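Long-range contact in cytochrome P450 (Bacillus megaterium, PDB 5L94), which probably acts as a heme-dependent monooxygenase that inserts an oxygen atom into organic substrates, and here holds the steroid testosterone: residues A[21-26]-A[391-396]. Numbering follows the deposited sequence.
With TES (testosterone), chain D.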
loop_
_atom_site.group_PDB
_atom_site.type_symbol
_atom_site.label_atom_id
_atom_site.label_comp_id
_atom_site.label_asym_id
_atom_site.label_seq_id
_atom_site.Cartn_x
_atom_site.Cartn_y
_atom_site.Cartn_z
ATOM N N GLU A 21 10.197 18.296 0.211
ATOM C CA GLU A 21 11.187 17.340 -0.281
ATOM C C GLU A 21 10.816 15.899 0.081
ATOM O O GLU A 21 10.974 14.995 -0.740
ATOM C CB GLU A 21 12.580 17.704 0.259
ATOM C CG GLU A 21 12.978 19.180 0.053
ATOM C CD GLU A 21 14.254 19.558 0.799
ATOM O OE1 GLU A 21 14.298 19.370 2.039
ATOM O OE2 GLU A 21 15.214 20.028 0.138
ATOM N N ARG A 22 10.307 15.656 1.296
ATOM C CA ARG A 22 9.838 14.313 1.649
ATOM C C ARG A 22 8.705 13.818 0.759
ATOM O O ARG A 22 8.453 12.604 0.708
ATOM C CB ARG A 22 9.340 14.284 3.091
ATOM C CG ARG A 22 10.347 14.736 4.082
ATOM C CD ARG A 22 9.818 14.617 5.505
ATOM N NE ARG A 22 9.468 13.237 5.847
ATOM C CZ ARG A 22 8.983 12.857 7.028
ATOM N NH1 ARG A 22 8.773 13.765 7.971
ATOM N NH2 ARG A 22 8.708 11.571 7.270
ATOM N N PHE A 23 7.956 14.725 0.127
ATOM C CA PHE A 23 7.004 14.299 -0.883
ATOM C C PHE A 23 7.634 14.204 -2.256
ATOM O O PHE A 23 6.989 13.707 -3.170
ATOM C CB PHE A 23 5.816 15.245 -0.934
ATOM C CG PHE A 23 4.560 14.623 -1.488
ATOM C CD1 PHE A 23 4.100 13.394 -1.021
ATOM C CD2 PHE A 23 3.816 15.267 -2.461
ATOM C CE1 PHE A 23 2.942 12.838 -1.524
ATOM C CE2 PHE A 23 2.647 14.700 -2.960
ATOM C CZ PHE A 23 2.222 13.479 -2.484
ATOM N N ASN A 24 8.885 14.626 -2.406
ATOM C CA ASN A 24 9.606 14.546 -3.674
ATOM C C ASN A 24 10.954 13.897 -3.443
ATOM O O ASN A 24 11.993 14.548 -3.545
ATOM C CB ASN A 24 9.792 15.924 -4.311
ATOM C CG ASN A 24 10.983 15.970 -5.306
ATOM O OD1 ASN A 24 11.392 14.959 -5.898
ATOM N ND2 ASN A 24 11.539 17.147 -5.474
ATOM N N PRO A 25 10.993 12.605 -3.139
ATOM C CA PRO A 25 12.283 11.924 -3.107
ATOM C C PRO A 25 12.867 11.617 -4.479
ATOM O O PRO A 25 13.907 10.958 -4.541
ATOM C CB PRO A 25 11.957 10.631 -2.354
ATOM C CG PRO A 25 10.561 10.331 -2.761
ATOM C CD PRO A 25 9.876 11.662 -2.953
ATOM N N PHE A 26 12.261 12.080 -5.577
ATOM C CA PHE A 26 12.639 11.582 -6.901
ATOM C C PHE A 26 13.959 12.158 -7.397
ATOM O O PHE A 26 14.540 11.613 -8.339
ATOM C CB PHE A 26 11.502 11.848 -7.899
ATOM C CG PHE A 26 10.181 11.403 -7.370
ATOM C CD1 PHE A 26 9.911 10.056 -7.250
ATOM C CD2 PHE A 26 9.252 12.318 -6.906
ATOM C CE1 PHE A 26 8.748 9.631 -6.712
ATOM C CE2 PHE A 26 8.074 11.878 -6.364
ATOM C CZ PHE A 26 7.824 10.542 -6.258
ATOM N N PHE A 391 8.320 4.236 3.481
ATOM C CA PHE A 391 7.745 3.272 2.546
ATOM C C PHE A 391 6.356 3.689 2.081
ATOM O O PHE A 391 6.120 3.787 0.872
ATOM C CB PHE A 391 7.739 1.911 3.235
ATOM C CG PHE A 391 9.082 1.559 3.718
ATOM C CD1 PHE A 391 9.999 0.944 2.874
ATOM C CD2 PHE A 391 9.495 1.957 4.972
ATOM C CE1 PHE A 391 11.277 0.688 3.299
ATOM C CE2 PHE A 391 10.778 1.709 5.411
ATOM C CZ PHE A 391 11.675 1.108 4.570
ATOM N N VAL A 392 5.462 3.986 3.027
ATOM C CA VAL A 392 4.114 4.458 2.717
ATOM C C VAL A 392 4.155 5.922 2.302
ATOM O O VAL A 392 4.582 6.794 3.075
ATOM C CB VAL A 392 3.187 4.253 3.918
ATOM C CG1 VAL A 392 1.787 4.728 3.622
ATOM C CG2 VAL A 392 3.141 2.803 4.235
ATOM N N TYR A 393 3.618 6.202 1.123
ATOM C CA TYR A 393 3.805 7.474 0.435
ATOM C C TYR A 393 2.476 8.117 0.055
ATOM O O TYR A 393 1.681 7.542 -0.705
ATOM C CB TYR A 393 4.625 7.248 -0.800
ATOM C CG TYR A 393 4.820 8.511 -1.613
ATOM C CD1 TYR A 393 5.812 9.403 -1.298
ATOM C CD2 TYR A 393 4.004 8.795 -2.694
ATOM C CE1 TYR A 393 5.996 10.531 -2.044
ATOM C CE2 TYR A 393 4.177 9.916 -3.445
ATOM C CZ TYR A 393 5.175 10.780 -3.124
ATOM O OH TYR A 393 5.327 11.913 -3.885
ATOM N N GLY A 394 2.222 9.305 0.580
ATOM C CA GLY A 394 0.900 9.869 0.441
ATOM C C GLY A 394 0.765 11.095 1.306
ATOM O O GLY A 394 1.747 11.592 1.886
ATOM N N LEU A 395 -0.468 11.577 1.369
ATOM C CA LEU A 395 -0.799 12.821 2.064
ATOM C C LEU A 395 -1.778 12.581 3.209
ATOM O O LEU A 395 -2.729 11.780 3.089
ATOM C CB LEU A 395 -1.397 13.817 1.101
ATOM C CG LEU A 395 -0.540 14.160 -0.095
ATOM C CD1 LEU A 395 -1.237 15.165 -0.992
ATOM C CD2 LEU A 395 0.749 14.756 0.327
ATOM N N LYS A 396 -1.580 13.308 4.300
ATOM C CA LYS A 396 -2.440 13.125 5.456
ATOM C C LYS A 396 -3.789 13.769 5.254
ATOM O O LYS A 396 -4.747 13.391 5.940
ATOM C CB LYS A 396 -1.798 13.702 6.719
ATOM C CG LYS A 396 -0.524 12.949 7.173
ATOM C CD LYS A 396 0.328 13.784 8.134
ATOM C CE LYS A 396 0.252 13.318 9.570
ATOM N NZ LYS A 396 -1.140 13.082 10.015
HETATM C C1 TES D . 2.258 -2.111 1.906
HETATM C C2 TES D . 1.860 -3.408 1.224
HETATM C C3 TES D . 0.469 -3.888 1.698
HETATM O O3 TES D . -0.386 -4.129 0.912
HETATM C C4 TES D . 0.257 -3.991 3.230
HETATM C C5 TES D . 1.347 -3.312 4.052
HETATM C C6 TES D . 1.403 -3.350 5.675
HETATM C C7 TES D . 2.899 -3.632 6.133
HETATM C C8 TES D . 3.769 -2.521 5.553
HETATM C C9 TES D . 3.735 -2.400 3.910
HETATM C C10 TES D . 2.265 -2.209 3.434
HETATM C C11 TES D . 4.711 -1.345 3.363
HETATM C C12 TES D . 6.254 -1.406 4.029
HETATM C C13 TES D . 6.140 -1.394 5.548
HETATM C C14 TES D . 5.206 -2.556 6.110
HETATM C C15 TES D . 5.424 -2.573 7.700
HETATM C C16 TES D . 6.957 -2.154 7.926
HETATM C C17 TES D . 7.504 -1.447 6.483
HETATM O O17 TES D . 7.925 -0.295 6.619
HETATM C C18 TES D . 5.484 -0.015 5.881
HETATM C C19 TES D . 1.726 -0.832 3.894
#
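F23 and Y393 carry this contact, their rings nearly parallel (9° between planes) but slid apart, with centroids 4.7 Å apart. The offset puts Y393 OH over the middle of one F23 face; across the opposite face L395 lays its CD2 methyl, 3.6 Å from the F23 ring centroid, in a CH-pi contact. A flat ring suits this slot between phenol and methyl, and it reaches there because F23 CG stands anti to the backbone N (chi1 -156°). Y393 OH also donates a short hydrogen bond, 2.5 Å, to F23 O, and R286 NH1 bonds the same oxygen, so two partners grip the hydroxyl. With an alanine at F23, Y393 and L395 would probably be left facing a gap, each without its aromatic partner. Packing thins toward P25, whose CD lies 4.1 Å from Y393 CE1, and F26, which meets Y393 OH with its ring edge; N24 OD1 accepts from F26 N, an Asx turn leading into helix 26-33. Looser still is R22, partly exposed and poorly ordered, with its O 4.2 Å from Y393 CE1. The N-terminal segment thus meets the loop whose F391 and V392 touch testosterone through mostly apolar packing around one doubly bonded hydroxyl, which probably fixes how the buried Y393 ring is turned.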